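Local structure of SusD homolog (Bacteroides thetaiotaomicron, 4MRU) at residues Asp236-Phe241 and Met325-Val330; Asp305-Ser310 and Asp383-Tyr388. The protein probably binds mucin O-glycans at the cell surface as a SusD-like, TPR-type outer-membrane lipoprotein, and carries a magnesium site. All coordinates share one frame; numbering follows the deposited sequence.

Contact 1. Residues Asp236-Phe241 and Met325-Val330; sequences DDNALF and MTASEV
The carboxamide of N238 lies obliquely across T326, its OD1 3.3 Å from T326 CA and its ND2 3.9 Å from the methyl CG2. With CG anti to the carbonyl carbon and beside the backbone N (chi1 -67°), the group swings over to the start of helix 327-339. There N238 OD1 takes the N-H of A327 at 2.8 Å, a nearly straight bond although the donor stands above the carboxamide plane. ND2 is held from its own side by N235, so both ends of the amide are used and its rotation is fixed.

T326 is the N-cap of that helix. T326 OG1 occupies the crowded position between the backbone N and the carbonyl carbon (chi1 68°) and accepts from E329 N at 3.2 Å. N238 thus serves a first-turn N-H from another part of the chain, while T326 serves one from within. Replacing N238 with an alanine would probably leave the A327 N-H without this acceptor and loosen the join between the loop and the helix start.

Next to it the backbones pair: A239 N gives a bond of 2.9 Å to M325 O, nearly along the C=O axis, and M325 N returns a weak one to A239 O. This is an antiparallel hydrogen-bonded pair, and the CB atoms of A239 and selenomethionine M325 sit on the same face, 4.4 Å apart. Strand 322-325, paired with 239-241, passes through T326 into helix 327-339, and the touching residues are all buried, with F198 and R205 of helix 192-209 against A239 and M325 and E362 of helix 348-363 against N238 and T326.

Contact 2. Residues Asp305-Ser310 and Asp383-Tyr388; sequences DDMITS and DPLGSY
L385 does most of the work here, pushing its two methyls against the last turn of helix 304-309. The tight spot is at L385 CD1, where the CE methyl of selenomethionine M307 comes to 3.4 Å, closer than two carbons usually pack. M307 starts off away from the loop, but bends at chi2 (-62°) and chi3 (98°) bring its CE back to cross L385 obliquely. The other methyl, L385 CD2, lies 3.7 Å from S310 OG.

That hydroxyl is already engaged: S310 OG donates to D306 O at 2.6 Å, in the carbonyl plane and on a lone pair, so it can lie beside a methyl with its proton spent on the helix.

Away from the CE–CD1 touch the fit slackens. P384 CG is 3.8 Å from S310 O, a van der Waals touch; that oxygen takes a hydrogen bond from the side chain of Q288. D306 brushes L385 CD1 at 4.2 Å from its CB. P384, L385 and D306 are all partly exposed, and G386, at the far end of the turn, is exposed.

The loop keeps its own shape through D383. A type I turn runs from D383 to G386, and D383 OD1 accepts from L385 N at 2.9 Å, an Asx turn; OD2 receives the N-H groups of both S387 and Y388. Y311, next along the chain from S310, also reaches D383 OD1. With S310 OG turned to its own helix and D383 to its own loop, the segments meet by shape and apolar touch, without a directional bond between them.

How the contacts relate
Contact 1 and contact 2 lie about 34 Å apart between centres, with nearest atoms about 26 Å apart, so they do not touch. Along the chain they interleave: 236-241, then 305-310, 325-330 and 383-388. The chain therefore leaves the strand at 239-241, travels out to helix 304-309, returns through strand 322-325 into helix 327-339, and goes out again, past helices 348-363 and 368-371, to the loop at 383-388. They share no helix or strand. Each contact joins parts of the chain more than 70 residues apart: contact 1 in the helical interior, about 13 Å from the chain centre, and contact 2 nearer the periphery, about 27 Å out, both within the one SusD-like fold.

Contact 1. Residues Asp236-Phe241 and Met325-Val330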
# COMPACT_ATOMS: atom_id res chain seq x y z
N ASP A 236 -5.60 0.57 19.31
CA ASP A 236 -6.36 1.81 19.58
C ASP A 236 -5.71 3.04 18.96
O ASP A 236 -6.41 4.01 18.73
CB ASP A 236 -6.52 2.04 21.08
CG ASP A 236 -7.58 1.14 21.70
OD1 ASP A 236 -8.43 0.56 20.95
OD2 ASP A 236 -7.56 1.03 22.94
N ASP A 237 -4.41 2.99 18.66
CA ASP A 237 -3.74 4.11 18.04
C ASP A 237 -3.62 3.98 16.50
O ASP A 237 -2.94 4.78 15.90
CB ASP A 237 -2.36 4.28 18.68
CG ASP A 237 -2.46 4.75 20.14
OD1 ASP A 237 -3.41 5.53 20.41
OD2 ASP A 237 -1.61 4.37 20.97
N ASN A 238 -4.23 2.97 15.90
CA ASN A 238 -4.16 2.81 14.46
C ASN A 238 -4.70 4.08 13.80
O ASN A 238 -5.64 4.69 14.32
CB ASN A 238 -5.00 1.61 13.98
CG ASN A 238 -4.44 0.26 14.45
OD1 ASN A 238 -3.29 0.15 14.86
ND2 ASN A 238 -5.25 -0.78 14.32
N ALA A 239 -4.14 4.42 12.64
CA ALA A 239 -4.56 5.57 11.85
C ALA A 239 -5.63 5.10 10.86
O ALA A 239 -5.33 4.36 9.91
CB ALA A 239 -3.40 6.15 11.11
N LEU A 240 -6.87 5.51 11.11
CA LEU A 240 -8.00 5.18 10.28
C LEU A 240 -8.66 6.47 9.88
O LEU A 240 -8.88 7.35 10.75
CB LEU A 240 -9.01 4.36 11.03
CG LEU A 240 -8.90 2.85 11.18
CD1 LEU A 240 -7.54 2.41 11.62
CD2 LEU A 240 -9.99 2.45 12.18
N PHE A 241 -9.04 6.60 8.61
CA PHE A 241 -9.87 7.73 8.16
C PHE A 241 -11.31 7.28 8.26
O PHE A 241 -11.78 6.44 7.49
CB PHE A 241 -9.47 8.20 6.76
CG PHE A 241 -10.31 9.30 6.21
CD1 PHE A 241 -10.58 10.45 6.95
CD2 PHE A 241 -10.79 9.23 4.90
CE1 PHE A 241 -11.31 11.49 6.43
CE2 PHE A 241 -11.53 10.27 4.37
CZ PHE A 241 -11.80 11.39 5.13
N MSE A 325 -2.56 2.96 8.66
CA MSE A 325 -1.38 2.36 9.28
C MSE A 325 -1.80 1.74 10.57
O MSE A 325 -2.47 2.36 11.38
CB MSE A 325 -0.32 3.42 9.50
CG MSE A 325 0.83 2.76 10.28
SE MSE A 325 2.50 2.38 9.35
CE MSE A 325 2.59 4.11 8.38
N THR A 326 -1.39 0.48 10.76
CA THR A 326 -1.74 -0.25 11.96
C THR A 326 -0.54 -0.71 12.78
O THR A 326 0.61 -0.80 12.32
CB THR A 326 -2.51 -1.52 11.62
OG1 THR A 326 -1.62 -2.44 10.95
CG2 THR A 326 -3.74 -1.20 10.79
N ALA A 327 -0.83 -0.99 14.03
CA ALA A 327 0.15 -1.59 14.94
C ALA A 327 0.77 -2.85 14.38
O ALA A 327 1.95 -3.06 14.55
CB ALA A 327 -0.49 -1.87 16.28
N SER A 328 -0.01 -3.69 13.71
CA SER A 328 0.54 -4.91 13.09
C SER A 328 1.62 -4.56 12.06
O SER A 328 2.70 -5.13 12.07
CB SER A 328 -0.55 -5.74 12.42
OG SER A 328 -0.02 -6.89 11.83
N GLU A 329 1.34 -3.59 11.21
CA GLU A 329 2.33 -3.21 10.16
C GLU A 329 3.62 -2.71 10.80
O GLU A 329 4.74 -3.09 10.42
CB GLU A 329 1.78 -2.14 9.20
CG GLU A 329 2.83 -1.69 8.16
CD GLU A 329 2.47 -0.49 7.23
OE1 GLU A 329 1.31 -0.02 7.19
OE2 GLU A 329 3.41 -0.01 6.54
N VAL A 330 3.48 -1.89 11.84
CA VAL A 330 4.65 -1.35 12.56
C VAL A 330 5.47 -2.47 13.21
O VAL A 330 6.68 -2.48 13.12
CB VAL A 330 4.19 -0.30 13.60
CG1 VAL A 330 5.31 0.04 14.59
CG2 VAL A 330 3.76 0.94 12.89

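Contact 2. Residues Asp305-Ser310 and Asp383-Tyr388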
# COMPACT_ATOMS: atom_id res chain seq x y z
N ASP A 305 -21.32 -12.22 -14.87
CA ASP A 305 -22.07 -12.79 -13.76
C ASP A 305 -21.33 -13.99 -13.17
O ASP A 305 -21.30 -14.16 -11.96
CB ASP A 305 -23.48 -13.21 -14.17
CG ASP A 305 -24.38 -13.48 -12.97
OD1 ASP A 305 -24.64 -12.52 -12.20
OD2 ASP A 305 -24.80 -14.65 -12.79
N ASP A 306 -20.72 -14.80 -14.05
CA ASP A 306 -19.87 -15.92 -13.61
C ASP A 306 -18.70 -15.46 -12.70
O ASP A 306 -18.36 -16.10 -11.70
CB ASP A 306 -19.27 -16.67 -14.82
CG ASP A 306 -20.27 -17.46 -15.64
OD1 ASP A 306 -21.26 -17.92 -15.07
OD2 ASP A 306 -20.06 -17.65 -16.89
N MSE A 307 -18.05 -14.37 -13.09
CA MSE A 307 -16.90 -13.81 -12.34
C MSE A 307 -17.36 -13.21 -11.04
O MSE A 307 -16.68 -13.30 -10.04
CB MSE A 307 -16.17 -12.70 -13.11
CG MSE A 307 -15.66 -13.06 -14.50
SE MSE A 307 -14.31 -14.52 -14.42
CE MSE A 307 -15.55 -15.88 -14.87
N ILE A 308 -18.53 -12.59 -11.05
CA ILE A 308 -19.07 -11.94 -9.86
C ILE A 308 -19.53 -12.97 -8.83
O ILE A 308 -19.26 -12.83 -7.67
CB ILE A 308 -20.23 -11.01 -10.24
CG1 ILE A 308 -19.70 -9.76 -10.93
CG2 ILE A 308 -21.10 -10.65 -9.02
CD1 ILE A 308 -20.76 -9.03 -11.74
N THR A 309 -20.16 -14.05 -9.29
CA THR A 309 -20.77 -15.02 -8.36
C THR A 309 -19.87 -16.21 -7.99
O THR A 309 -20.13 -16.87 -7.01
CB THR A 309 -22.10 -15.57 -8.91
OG1 THR A 309 -21.88 -16.20 -10.17
CG2 THR A 309 -23.17 -14.43 -9.06
N SER A 310 -18.81 -16.47 -8.75
CA SER A 310 -18.01 -17.67 -8.51
C SER A 310 -16.81 -17.45 -7.59
O SER A 310 -16.11 -18.41 -7.24
CB SER A 310 -17.50 -18.20 -9.83
OG SER A 310 -18.60 -18.52 -10.65
N ASP A 383 -8.95 -23.19 -9.75
CA ASP A 383 -9.98 -22.30 -10.27
C ASP A 383 -11.31 -23.05 -10.26
O ASP A 383 -11.45 -24.05 -10.95
CB ASP A 383 -9.60 -21.88 -11.67
CG ASP A 383 -10.59 -20.90 -12.31
OD1 ASP A 383 -11.62 -20.56 -11.68
OD2 ASP A 383 -10.32 -20.52 -13.49
N PRO A 384 -12.30 -22.59 -9.48
CA PRO A 384 -13.58 -23.30 -9.49
C PRO A 384 -14.24 -23.33 -10.87
O PRO A 384 -15.04 -24.22 -11.12
CB PRO A 384 -14.44 -22.48 -8.50
CG PRO A 384 -13.83 -21.08 -8.56
CD PRO A 384 -12.36 -21.38 -8.63
N LEU A 385 -13.88 -22.42 -11.78
CA LEU A 385 -14.39 -22.49 -13.17
C LEU A 385 -13.49 -23.29 -14.11
O LEU A 385 -13.80 -23.45 -15.29
CB LEU A 385 -14.65 -21.08 -13.73
CG LEU A 385 -15.70 -20.31 -12.93
CD1 LEU A 385 -15.93 -18.94 -13.54
CD2 LEU A 385 -17.03 -21.05 -12.85
N GLY A 386 -12.37 -23.78 -13.60
CA GLY A 386 -11.54 -24.72 -14.33
C GLY A 386 -10.58 -24.14 -15.38
O GLY A 386 -9.92 -24.90 -16.08
N SER A 387 -10.48 -22.82 -15.47
CA SER A 387 -9.71 -22.20 -16.55
C SER A 387 -8.26 -21.87 -16.22
O SER A 387 -7.42 -21.93 -17.11
CB SER A 387 -10.34 -20.86 -16.98
OG SER A 387 -11.64 -21.03 -17.45
N TYR A 388 -7.97 -21.42 -15.01
CA TYR A 388 -6.63 -20.86 -14.72
C TYR A 388 -5.94 -21.51 -13.49
O TYR A 388 -5.12 -20.87 -12.80
CB TYR A 388 -6.71 -19.35 -14.55
CG TYR A 388 -7.32 -18.67 -15.74
CD1 TYR A 388 -6.63 -18.61 -16.95
CD2 TYR A 388 -8.58 -18.12 -15.69
CE1 TYR A 388 -7.21 -18.02 -18.08
CE2 TYR A 388 -9.16 -17.53 -16.79
CZ TYR A 388 -8.46 -17.46 -17.99
OH TYR A 388 -9.01 -16.86 -19.09